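Local coordinates for protein ML032222a iGluR (PDB 4YKI) that binds glycine in the cleft of its ligand-binding domain, probably to open the ion channel of a ctenophore glutamate receptor, at residues 32-37 with 53-58; 136-141 with 159-164. All coordinates share one frame; numbering follows the deposited sequence. Where two conformers were deposited one is given.

Contact 1: residues 32-37 with 53-58; sequences DCWSGM and YEYIQP
Trp-34 and Tyr-55 form an oblique aromatic pair, the ring planes 39° apart. Tyr-55 brings CB and CD2 over one face of the indole: Tyr-55 CD2 comes within 3.3 Å of Trp-34 CD1, and Tyr-55 CB makes a CH-pi contact, 3.9 Å from the centroid of the five-membered ring of Trp-34. In both residues CG lies anti to the carbonyl carbon (chi1 about -65°), which turns each ring toward the other segment. At the far indole rim, Gln-57 CG sits near the ring plane, 3.7 Å from Trp-34 CZ2, and the amide beyond it is turned 75° to the indole. Water satisfies the polar edge: Trp-34 NE1 donates to one 2.9 Å away, which donates to Tyr-55 O. Replacing Trp-34 by alanine would probably open a gap over Tyr-55 and leave that water without its indole donor. A hydrogen bond between Tyr-55 OH and Asn-39 fixes the phenol at its other end. Strand 34-35, paired with strand 22-23, thus packs through Trp-34 against strand 52-56, at the edge of the parallel sheet within this chain and probably in the lobe built on that sheet; Phe-23 also meets the indole, and helix 37-49 lies against Tyr-55.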
# COMPACT_ATOMS: atom_id res chain seq x y z
N ASP B 32 5.45 11.95 26.53
CA ASP B 32 4.09 12.27 26.97
C ASP B 32 3.47 13.43 26.23
O ASP B 32 2.26 13.59 26.28
CB ASP B 32 4.07 12.70 28.44
CG ASP B 32 4.37 11.61 29.40
OD1 ASP B 32 4.22 10.43 29.03
OD2 ASP B 32 4.72 11.95 30.55
N CYS B 33 4.29 14.23 25.58
CA CYS B 33 3.79 15.35 24.78
C CYS B 33 3.13 14.91 23.49
O CYS B 33 2.45 15.71 22.84
CB CYS B 33 4.91 16.33 24.47
SG CYS B 33 5.63 17.14 25.90
N TRP B 34 3.32 13.65 23.11
CA TRP B 34 2.89 13.14 21.82
C TRP B 34 1.71 12.19 21.96
O TRP B 34 1.64 11.42 22.91
CB TRP B 34 4.05 12.41 21.14
CG TRP B 34 5.20 13.30 20.78
CD1 TRP B 34 6.24 13.67 21.59
CD2 TRP B 34 5.42 13.95 19.52
NE1 TRP B 34 7.09 14.50 20.91
CE2 TRP B 34 6.62 14.68 19.64
CE3 TRP B 34 4.73 13.97 18.31
CZ2 TRP B 34 7.15 15.41 18.58
CZ3 TRP B 34 5.26 14.70 17.25
CH2 TRP B 34 6.45 15.42 17.40
N SER B 35 0.78 12.26 21.01
CA SER B 35 -0.35 11.35 20.95
C SER B 35 -0.78 11.24 19.48
O SER B 35 -0.38 12.04 18.64
CB SER B 35 -1.51 11.83 21.82
OG SER B 35 -1.95 13.12 21.42
N GLY B 36 -1.63 10.26 19.19
CA GLY B 36 -2.19 10.11 17.86
C GLY B 36 -2.01 8.71 17.31
O GLY B 36 -1.48 7.83 17.98
N MET B 37 -2.49 8.50 16.08
CA MET B 37 -2.40 7.20 15.44
C MET B 37 -0.98 6.69 15.35
O MET B 37 -0.70 5.53 15.68
CB MET B 37 -3.02 7.28 14.04
CG MET B 37 -2.83 6.02 13.23
SD MET B 37 -3.71 6.11 11.67
CE MET B 37 -3.40 4.50 10.97
N TYR B 53 12.51 5.00 23.21
CA TYR B 53 12.54 5.97 22.12
C TYR B 53 12.32 7.38 22.63
O TYR B 53 11.91 7.61 23.78
CB TYR B 53 11.47 5.62 21.06
CG TYR B 53 10.06 5.64 21.59
CD1 TYR B 53 9.54 4.53 22.23
CD2 TYR B 53 9.28 6.78 21.52
CE1 TYR B 53 8.28 4.54 22.77
CE2 TYR B 53 8.00 6.80 22.07
CZ TYR B 53 7.51 5.67 22.69
OH TYR B 53 6.26 5.64 23.25
N GLU B 54 12.62 8.32 21.76
CA GLU B 54 12.25 9.72 21.92
C GLU B 54 11.92 10.26 20.55
O GLU B 54 12.35 9.70 19.55
CB GLU B 54 13.39 10.52 22.55
CG GLU B 54 14.62 10.64 21.64
CD GLU B 54 15.78 11.32 22.33
OE1 GLU B 54 16.62 10.58 22.89
OE2 GLU B 54 15.83 12.57 22.32
N TYR B 55 11.20 11.37 20.51
CA TYR B 55 10.87 12.03 19.27
C TYR B 55 11.72 13.29 19.09
O TYR B 55 11.90 14.05 20.05
CB TYR B 55 9.39 12.39 19.24
CG TYR B 55 8.42 11.23 19.23
CD1 TYR B 55 8.23 10.46 18.09
CD2 TYR B 55 7.66 10.92 20.35
CE1 TYR B 55 7.33 9.43 18.07
CE2 TYR B 55 6.76 9.88 20.34
CZ TYR B 55 6.58 9.15 19.19
OH TYR B 55 5.65 8.13 19.14
N ILE B 56 12.20 13.51 17.89
CA ILE B 56 13.03 14.67 17.54
C ILE B 56 12.41 15.35 16.33
O ILE B 56 12.24 14.74 15.26
CB ILE B 56 14.49 14.26 17.22
CG1 ILE B 56 15.10 13.58 18.46
CG2 ILE B 56 15.33 15.48 16.73
CD1 ILE B 56 16.57 13.26 18.38
N GLN B 57 12.05 16.62 16.50
CA GLN B 57 11.51 17.41 15.42
C GLN B 57 12.60 18.18 14.71
O GLN B 57 13.51 18.68 15.33
CB GLN B 57 10.48 18.39 15.95
CG GLN B 57 9.39 17.77 16.77
CD GLN B 57 8.26 18.73 16.99
OE1 GLN B 57 7.60 19.16 16.03
NE2 GLN B 57 8.00 19.08 18.25
N PRO B 58 12.51 18.32 13.38
CA PRO B 58 13.49 19.16 12.69
C PRO B 58 13.27 20.62 13.04
O PRO B 58 12.13 21.07 13.14
CB PRO B 58 13.19 18.92 11.21
CG PRO B 58 11.74 18.62 11.20
CD PRO B 58 11.47 17.83 12.47
O HOH W 1 9.78 15.55 21.45

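Contact 2: residues 136-141 with 159-164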
# COMPACT_ATOMS: atom_id res chain seq x y z
N TYR B 136 -9.14 32.83 -8.22
CA TYR B 136 -8.60 32.06 -7.13
C TYR B 136 -7.09 32.14 -7.08
O TYR B 136 -6.44 32.06 -8.12
CB TYR B 136 -8.98 30.56 -7.29
CG TYR B 136 -10.45 30.29 -7.10
CD1 TYR B 136 -10.97 30.10 -5.84
CD2 TYR B 136 -11.32 30.23 -8.17
CE1 TYR B 136 -12.31 29.88 -5.65
CE2 TYR B 136 -12.66 30.00 -7.98
CZ TYR B 136 -13.15 29.83 -6.72
OH TYR B 136 -14.50 29.60 -6.47
N LYS B 137 -6.56 32.28 -5.88
CA LYS B 137 -5.16 31.99 -5.58
C LYS B 137 -5.06 30.54 -5.11
O LYS B 137 -6.07 29.91 -4.84
CB LYS B 137 -4.61 32.95 -4.53
CG LYS B 137 -4.44 34.37 -5.07
CD LYS B 137 -3.86 35.33 -4.04
CE LYS B 137 -3.68 36.73 -4.61
NZ LYS B 137 -2.84 36.75 -5.83
N TRP B 138 -3.84 30.02 -5.03
CA TRP B 138 -3.65 28.62 -4.70
C TRP B 138 -2.26 28.40 -4.15
O TRP B 138 -1.39 29.27 -4.26
CB TRP B 138 -3.87 27.74 -5.94
CG TRP B 138 -2.82 27.90 -6.99
CD1 TRP B 138 -1.66 27.19 -7.11
CD2 TRP B 138 -2.82 28.85 -8.06
NE1 TRP B 138 -0.94 27.64 -8.19
CE2 TRP B 138 -1.63 28.66 -8.79
CE3 TRP B 138 -3.70 29.84 -8.48
CZ2 TRP B 138 -1.32 29.41 -9.92
CZ3 TRP B 138 -3.38 30.60 -9.59
CH2 TRP B 138 -2.20 30.38 -10.30
N GLY B 139 -2.04 27.24 -3.55
CA GLY B 139 -0.71 26.91 -3.08
C GLY B 139 -0.56 25.50 -2.60
O GLY B 139 -1.53 24.76 -2.41
N VAL B 140 0.70 25.15 -2.40
CA VAL B 140 1.13 23.94 -1.73
C VAL B 140 2.12 24.32 -0.64
O VAL B 140 2.73 25.38 -0.68
CB VAL B 140 1.83 22.94 -2.70
CG1 VAL B 140 0.87 22.42 -3.73
CG2 VAL B 140 3.07 23.59 -3.36
N ILE B 141 2.31 23.43 0.33
CA ILE B 141 3.26 23.66 1.40
C ILE B 141 4.66 23.37 0.87
O ILE B 141 4.90 22.34 0.23
CB ILE B 141 2.94 22.78 2.60
CG1 ILE B 141 1.57 23.16 3.20
CG2 ILE B 141 4.04 22.84 3.64
CD1 ILE B 141 0.97 22.10 4.12
N SER B 159 4.40 21.82 -12.50
CA SER B 159 5.46 22.69 -11.98
C SER B 159 5.04 24.16 -12.00
O SER B 159 5.37 24.90 -11.08
CB SER B 159 6.76 22.51 -12.78
OG SER B 159 7.46 21.35 -12.41
N ARG B 160 4.34 24.58 -13.05
CA ARG B 160 3.81 25.94 -13.09
C ARG B 160 2.92 26.21 -11.89
O ARG B 160 2.98 27.29 -11.30
CB ARG B 160 3.00 26.21 -14.35
CG ARG B 160 3.80 26.38 -15.60
CD ARG B 160 2.94 26.93 -16.74
NE ARG B 160 2.36 28.21 -16.34
CZ ARG B 160 1.37 28.85 -16.95
NH1 ARG B 160 0.81 28.36 -18.05
NH2 ARG B 160 0.94 29.98 -16.43
N LEU B 161 2.06 25.25 -11.54
CA LEU B 161 1.19 25.45 -10.37
C LEU B 161 2.01 25.74 -9.13
O LEU B 161 1.65 26.61 -8.34
CB LEU B 161 0.33 24.22 -10.09
CG LEU B 161 -0.90 24.03 -10.96
CD1 LEU B 161 -1.60 22.76 -10.55
CD2 LEU B 161 -1.87 25.21 -10.89
N VAL B 162 3.07 24.99 -8.92
CA VAL B 162 3.89 25.23 -7.75
C VAL B 162 4.58 26.58 -7.83
O VAL B 162 4.51 27.38 -6.89
CB VAL B 162 4.90 24.10 -7.58
CG1 VAL B 162 5.90 24.42 -6.47
CG2 VAL B 162 4.17 22.79 -7.29
N ASP B 163 5.21 26.86 -8.96
CA ASP B 163 6.04 28.05 -9.13
C ASP B 163 5.24 29.34 -9.07
O ASP B 163 5.73 30.36 -8.59
CB ASP B 163 6.81 27.99 -10.45
CG ASP B 163 7.86 26.87 -10.49
OD1 ASP B 163 8.23 26.34 -9.43
OD2 ASP B 163 8.31 26.53 -11.61
N GLU B 164 3.98 29.28 -9.50
CA GLU B 164 3.14 30.46 -9.61
C GLU B 164 2.13 30.57 -8.48
O GLU B 164 1.40 31.56 -8.40
CB GLU B 164 2.45 30.46 -10.98
CG GLU B 164 3.46 30.61 -12.12
CD GLU B 164 2.91 30.27 -13.48
OE1 GLU B 164 1.81 30.76 -13.80
OE2 GLU B 164 3.57 29.52 -14.22
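The indole of Trp-138 has Leu-161 CD2 over one face, offset toward the rim and 3.7 Å from Trp-138 NE1, while the carbonyl of the same leucine and Tyr-136 O lie at the ring edge, near its plane. There Trp-138 NE1 donates a hydrogen bond to Leu-161 O, 2.8 Å long with an angle of 158° at the hydrogen, the donor slightly tilted from the carbonyl plane. One helical residue therefore supplies both an apolar cover and a polar mate. In Trp-138 a chi1 of 68° puts CG between the backbone N and the carbonyl carbon, swinging the ring so that its NE1 edge faces the carbonyl of Leu-161. Farther along its rim, Trp-138 CZ2 is 4.1 Å from Glu-164 CB. The Glu-164 carboxylate turns to Arg-160, which grips it side-on through NE and NH2, a salt bridge between residues one helical turn apart. Beyond the indole, Val-140 CG2 touches Val-162 CG2 at 4.2 Å. Strand and helix run almost perpendicular, at 97°, with axes 7.6 Å apart. The chain makes a beta-alpha-beta crossover, from strand 137-141 through helices 145-152 and 157-164 to the parallel strand 166-168, with strand 183-188 on the other flank and Glu-147 beside the valines.

How the contacts relate
The two contacts follow one another along the chain, contact 1 closing before contact 2 opens, and they lie on opposite sides of the chain's centre. Their centres are 31 Å apart and their nearest atoms about 12 Å, without touching. They share no sheet: contact 1 joins a two-stranded antiparallel sheet to the edge of the three-stranded parallel sheet, whereas contact 2 sets a helix against the mixed sheet. This is consistent with the two-lobed, clamshell build of glutamate receptor ligand-binding domains, one contact in each lobe. Bound glycine is about 13 Å from the Trp-34 side chain and about 10 Å from that of Val-140, so neither side chain touches the ligand, and both contacts probably lie behind the cleft walls rather than in the pocket.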